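Local coordinates for protein bifunctional cytochrome P450/NADPH--P450 reductase (Deinococcus aerius, PDB 7F3H) that probably hydroxylates organic substrates at a heme iron, its cytochrome P450 domain being naturally fused to a reductase that supplies electrons from NADPH, at residues R83-D88 with Q178-A183; E217-V222 with Q260-L265. All coordinates share one frame; numbering follows the deposited sequence.

Contact 1 (R83-D88 with Q178-A183); sequences RNLGGD and QALARA. With SO4 (sulfate ion), chain G.
The sulfate bound beside R83, probably from the crystallisation liquor, receives a long, weak but nearly straight hydrogen bond from R83 NE to its O2 (3.3 Å, 168° at the hydrogen). The ion lies at the guanidinium edge, its sulfur in the plane. One guanidinium face is turned to the chain of its own segment: G87 O stands 3.4 Å above the plane, offset toward the rim. With CG opposite the backbone N (chi1 -172°) and the chain extended as far as NE, the arginine carries its guanidinium past the helix end, over the G87-D88 backbone, where NH1 forms a salt bridge with E97. A leucine in place of R83 would probably leave E97 without this charge partner and cost the sulfate this weak N-H contact. G87 N donates to R83 O (2.9 Å) before G87 leaves helical geometry with a positive phi.

Across to helix 175-190, L85 alone makes contact: its CD1 meets the A183 methyl CB at 3.9 Å and, more loosely, L180 CD1 at 4.2 Å. L180 sets out along the flank of its helix and brings CD1 round to the leucine. M215 of helix 199-227 touches both L180 and A183, while I266 of helix 254-285 touches L85 and L180. Helix 80-86 probably corresponds to the B' helix of the P450 fold and helix 175-190 to the F helix. With no polar tie between the segments, the fit of L85 against A183 and L180 sets how they pack, and the sulfate, beyond helix 80-86, plays no part in joining them.

Contact 2 (E217-V222 with Q260-L265); sequences ELVDEV and QVMTFL
Apolar contact between V219 and V261 carries this helix pairing, the two side chains reaching toward each other tip to tip where the backbones come nearest. Both methyls of V219 straddle one methyl of V261: V219 CG1 and V219 CG2 each lie 3.9 Å from V261 CG1. V219 CG1 also approaches the branch point V261 CB, at 4.0 Å. In V261, CG1 is the branch opposite the backbone N (chi1 164°), a placement that presents it to V219 across the interface.

A thioether adds a second, looser apolar contact. M262 leaves its helix along the flank and folds back through successive bends, placing SD 4.3 Å from V219 CG2. V219 is thus met by two consecutive residues of the opposite helix, one branched and one flexible.

Polar groups form no hydrogen bond between the segments and serve each helix or its other neighbours. Beside the contact, D220 OD1 makes a salt bridge to R258 NE, one turn ahead of M262, so a charged tie between the same two helices accompanies the apolar one. T263 OG1 bonds back to Y259 O on its own helix, and T263 touches the heme on the side of the helix away from V219.

The segments belong to helix 199-227 and the long helix 254-285, which crosses the heme as the central helix of the P450 fold. Three further helices pack round them: F176 of helix 175-190 on V219 and L265, F161 of helix 144-161 on V261, and L237 of helix 236-242 on V222.

Both contacts join helices through buried apolar side chains; within the paired segments only apolar side chains meet, with no hydrogen bond between them, and their centres lie 10 Å apart. Contact 1 combines that buried side with a charged outer side where R83 meets the sulfate; contact 2 has a charge beside it, in D220, and a heme-touching residue, T263, on the far side of one helix. They share no helix, yet they abut: L180 CD2 packs on L265 CB at 4.0 Å, and L85 O approaches M262 CB at 3.6 Å, so M262 and L265 of helix 254-285 connect the two contacts into one buried cluster near the heme.

Contact 1 (R83-D88 with Q178-A183)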
# COMPACT_ATOMS: atom_id res chain seq x y z
N ARG A 83 -3.40 -12.43 9.45
CA ARG A 83 -3.08 -13.79 9.01
C ARG A 83 -4.31 -14.67 8.87
O ARG A 83 -4.27 -15.64 8.10
CB ARG A 83 -2.07 -14.44 9.96
CG ARG A 83 -1.54 -15.80 9.42
CD ARG A 83 -0.33 -16.30 10.16
NE ARG A 83 0.02 -17.65 9.75
CZ ARG A 83 1.27 -18.08 9.52
NH1 ARG A 83 2.30 -17.24 9.67
NH2 ARG A 83 1.49 -19.34 9.17
N ASN A 84 -5.42 -14.36 9.58
CA ASN A 84 -6.65 -15.14 9.45
C ASN A 84 -7.04 -15.32 8.00
O ASN A 84 -7.61 -16.35 7.62
CB ASN A 84 -7.83 -14.46 10.14
CG ASN A 84 -7.73 -14.48 11.63
OD1 ASN A 84 -7.08 -15.35 12.21
ND2 ASN A 84 -8.40 -13.54 12.27
N LEU A 85 -6.70 -14.36 7.16
CA LEU A 85 -6.95 -14.49 5.75
C LEU A 85 -5.70 -14.46 4.88
O LEU A 85 -5.76 -14.92 3.74
CB LEU A 85 -8.04 -13.46 5.34
CG LEU A 85 -8.06 -11.93 5.42
CD1 LEU A 85 -9.10 -11.24 4.54
CD2 LEU A 85 -8.51 -11.68 6.88
N GLY A 86 -4.54 -14.09 5.43
CA GLY A 86 -3.33 -14.21 4.63
C GLY A 86 -2.61 -15.55 4.66
O GLY A 86 -1.84 -15.86 3.74
N GLY A 87 -2.82 -16.32 5.73
CA GLY A 87 -2.18 -17.59 5.97
C GLY A 87 -0.68 -17.45 6.02
O GLY A 87 -0.13 -16.45 6.52
N ASP A 88 0.02 -18.41 5.44
CA ASP A 88 1.46 -18.29 5.33
C ASP A 88 1.85 -17.81 3.93
O ASP A 88 2.83 -18.26 3.35
CB ASP A 88 2.15 -19.60 5.71
CG ASP A 88 1.73 -20.78 4.88
OD1 ASP A 88 0.98 -20.62 3.88
OD2 ASP A 88 2.15 -21.90 5.23
N GLN A 178 -17.14 -8.01 -1.79
CA GLN A 178 -17.86 -7.55 -0.59
C GLN A 178 -17.42 -8.35 0.63
O GLN A 178 -17.22 -7.78 1.72
CB GLN A 178 -19.37 -7.67 -0.80
CG GLN A 178 -19.98 -6.57 -1.67
CD GLN A 178 -21.39 -6.89 -2.16
OE1 GLN A 178 -21.92 -7.98 -1.91
NE2 GLN A 178 -22.00 -5.94 -2.85
N ALA A 179 -17.21 -9.66 0.46
CA ALA A 179 -16.68 -10.50 1.53
C ALA A 179 -15.27 -10.05 1.91
O ALA A 179 -14.95 -9.94 3.11
CB ALA A 179 -16.71 -11.97 1.09
N LEU A 180 -14.41 -9.80 0.92
CA LEU A 180 -13.08 -9.23 1.20
C LEU A 180 -13.18 -7.96 2.04
O LEU A 180 -12.48 -7.80 3.05
CB LEU A 180 -12.32 -8.93 -0.10
CG LEU A 180 -10.86 -8.49 0.08
CD1 LEU A 180 -10.07 -9.59 0.78
CD2 LEU A 180 -10.24 -8.14 -1.25
N ALA A 181 -14.04 -7.02 1.61
CA ALA A 181 -14.16 -5.75 2.32
C ALA A 181 -14.61 -5.96 3.77
O ALA A 181 -13.99 -5.44 4.71
CB ALA A 181 -15.12 -4.81 1.57
N ARG A 182 -15.67 -6.75 3.96
CA ARG A 182 -16.17 -7.06 5.29
C ARG A 182 -15.09 -7.69 6.15
O ARG A 182 -14.89 -7.28 7.31
CB ARG A 182 -17.38 -8.00 5.19
CG ARG A 182 -18.66 -7.40 4.62
CD ARG A 182 -19.86 -8.35 4.90
NE ARG A 182 -19.70 -9.64 4.23
CZ ARG A 182 -20.11 -9.88 2.98
NH1 ARG A 182 -20.71 -8.92 2.28
NH2 ARG A 182 -19.93 -11.07 2.43
N ALA A 183 -14.39 -8.71 5.62
CA ALA A 183 -13.37 -9.41 6.39
C ALA A 183 -12.23 -8.47 6.79
O ALA A 183 -11.74 -8.54 7.91
CB ALA A 183 -12.84 -10.64 5.64
S SO4 G . -1.71 -21.41 8.83
O1 SO4 G . -2.85 -22.33 8.62
O2 SO4 G . -2.18 -20.00 8.97
O3 SO4 G . -0.99 -21.82 10.05
O4 SO4 G . -0.78 -21.56 7.68

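Contact 2 (E217-V222 with Q260-L265)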
# COMPACT_ATOMS: atom_id res chain seq x y z
N GLU A 217 -13.12 -20.66 -0.92
CA GLU A 217 -13.85 -21.53 -1.84
C GLU A 217 -13.73 -21.06 -3.29
O GLU A 217 -13.48 -21.87 -4.19
CB GLU A 217 -15.32 -21.64 -1.44
CG GLU A 217 -15.57 -22.69 -0.35
CD GLU A 217 -15.38 -24.13 -0.85
OE1 GLU A 217 -16.11 -24.53 -1.81
OE2 GLU A 217 -14.51 -24.85 -0.29
N LEU A 218 -14.02 -19.78 -3.55
CA LEU A 218 -13.92 -19.30 -4.92
C LEU A 218 -12.51 -19.50 -5.46
O LEU A 218 -12.33 -20.02 -6.58
CB LEU A 218 -14.31 -17.82 -4.99
CG LEU A 218 -14.32 -17.12 -6.36
CD1 LEU A 218 -15.37 -15.98 -6.40
CD2 LEU A 218 -12.90 -16.59 -6.79
N VAL A 219 -11.49 -19.12 -4.67
CA VAL A 219 -10.13 -19.18 -5.21
C VAL A 219 -9.73 -20.64 -5.44
O VAL A 219 -9.22 -20.99 -6.51
CB VAL A 219 -9.13 -18.43 -4.31
CG1 VAL A 219 -7.72 -18.68 -4.78
CG2 VAL A 219 -9.39 -16.90 -4.30
N ASP A 220 -9.97 -21.51 -4.46
CA ASP A 220 -9.77 -22.96 -4.57
C ASP A 220 -10.40 -23.59 -5.82
O ASP A 220 -9.80 -24.43 -6.48
CB ASP A 220 -10.37 -23.65 -3.35
CG ASP A 220 -9.54 -23.45 -2.11
OD1 ASP A 220 -8.37 -23.04 -2.21
OD2 ASP A 220 -10.10 -23.71 -1.00
N GLU A 221 -11.61 -23.19 -6.11
CA GLU A 221 -12.36 -23.61 -7.27
C GLU A 221 -11.63 -23.20 -8.56
O GLU A 221 -11.31 -24.06 -9.40
CB GLU A 221 -13.69 -22.96 -6.89
CG GLU A 221 -15.12 -22.90 -7.36
CD GLU A 221 -15.55 -21.85 -8.49
OE1 GLU A 221 -14.81 -20.79 -8.74
OE2 GLU A 221 -16.74 -22.02 -9.06
N VAL A 222 -11.23 -21.94 -8.65
CA VAL A 222 -10.41 -21.51 -9.79
C VAL A 222 -9.16 -22.38 -9.90
O VAL A 222 -8.76 -22.81 -11.00
CB VAL A 222 -10.05 -20.01 -9.66
CG1 VAL A 222 -8.82 -19.57 -10.50
CG2 VAL A 222 -11.28 -19.19 -9.88
N GLN A 260 -1.42 -17.03 -1.35
CA GLN A 260 -0.75 -15.96 -2.10
C GLN A 260 -1.75 -15.12 -2.88
O GLN A 260 -1.62 -13.89 -2.94
CB GLN A 260 0.31 -16.53 -3.05
CG GLN A 260 1.43 -17.39 -2.41
CD GLN A 260 2.15 -16.73 -1.23
OE1 GLN A 260 2.11 -15.51 -1.04
NE2 GLN A 260 2.80 -17.57 -0.42
N VAL A 261 -2.75 -15.76 -3.51
CA VAL A 261 -3.77 -14.99 -4.22
C VAL A 261 -4.49 -14.03 -3.25
O VAL A 261 -4.64 -12.82 -3.53
CB VAL A 261 -4.76 -15.93 -4.93
CG1 VAL A 261 -6.04 -15.17 -5.32
CG2 VAL A 261 -4.07 -16.57 -6.14
N MET A 262 -4.91 -14.56 -2.10
CA MET A 262 -5.52 -13.72 -1.08
C MET A 262 -4.58 -12.58 -0.69
O MET A 262 -5.02 -11.44 -0.52
CB MET A 262 -5.90 -14.54 0.15
CG MET A 262 -7.07 -15.53 -0.02
SD MET A 262 -8.55 -14.78 -0.69
CE MET A 262 -8.86 -13.43 0.49
N THR A 263 -3.28 -12.88 -0.60
CA THR A 263 -2.26 -11.91 -0.18
C THR A 263 -2.15 -10.77 -1.19
O THR A 263 -2.11 -9.59 -0.82
CB THR A 263 -0.92 -12.66 -0.01
OG1 THR A 263 -1.07 -13.65 1.01
CG2 THR A 263 0.20 -11.74 0.42
N PHE A 264 -2.04 -11.11 -2.49
CA PHE A 264 -2.08 -10.09 -3.54
C PHE A 264 -3.24 -9.12 -3.32
O PHE A 264 -3.08 -7.90 -3.44
CB PHE A 264 -2.18 -10.71 -4.93
CG PHE A 264 -1.09 -11.67 -5.25
CD1 PHE A 264 0.11 -11.65 -4.55
CD2 PHE A 264 -1.27 -12.62 -6.23
CE1 PHE A 264 1.10 -12.58 -4.82
CE2 PHE A 264 -0.29 -13.55 -6.51
CZ PHE A 264 0.91 -13.52 -5.80
N LEU A 265 -4.43 -9.66 -2.98
CA LEU A 265 -5.58 -8.78 -2.76
C LEU A 265 -5.47 -7.98 -1.46
O LEU A 265 -5.88 -6.81 -1.41
CB LEU A 265 -6.85 -9.61 -2.72
CG LEU A 265 -7.21 -10.21 -4.07
CD1 LEU A 265 -8.03 -11.54 -3.84
CD2 LEU A 265 -7.96 -9.16 -4.88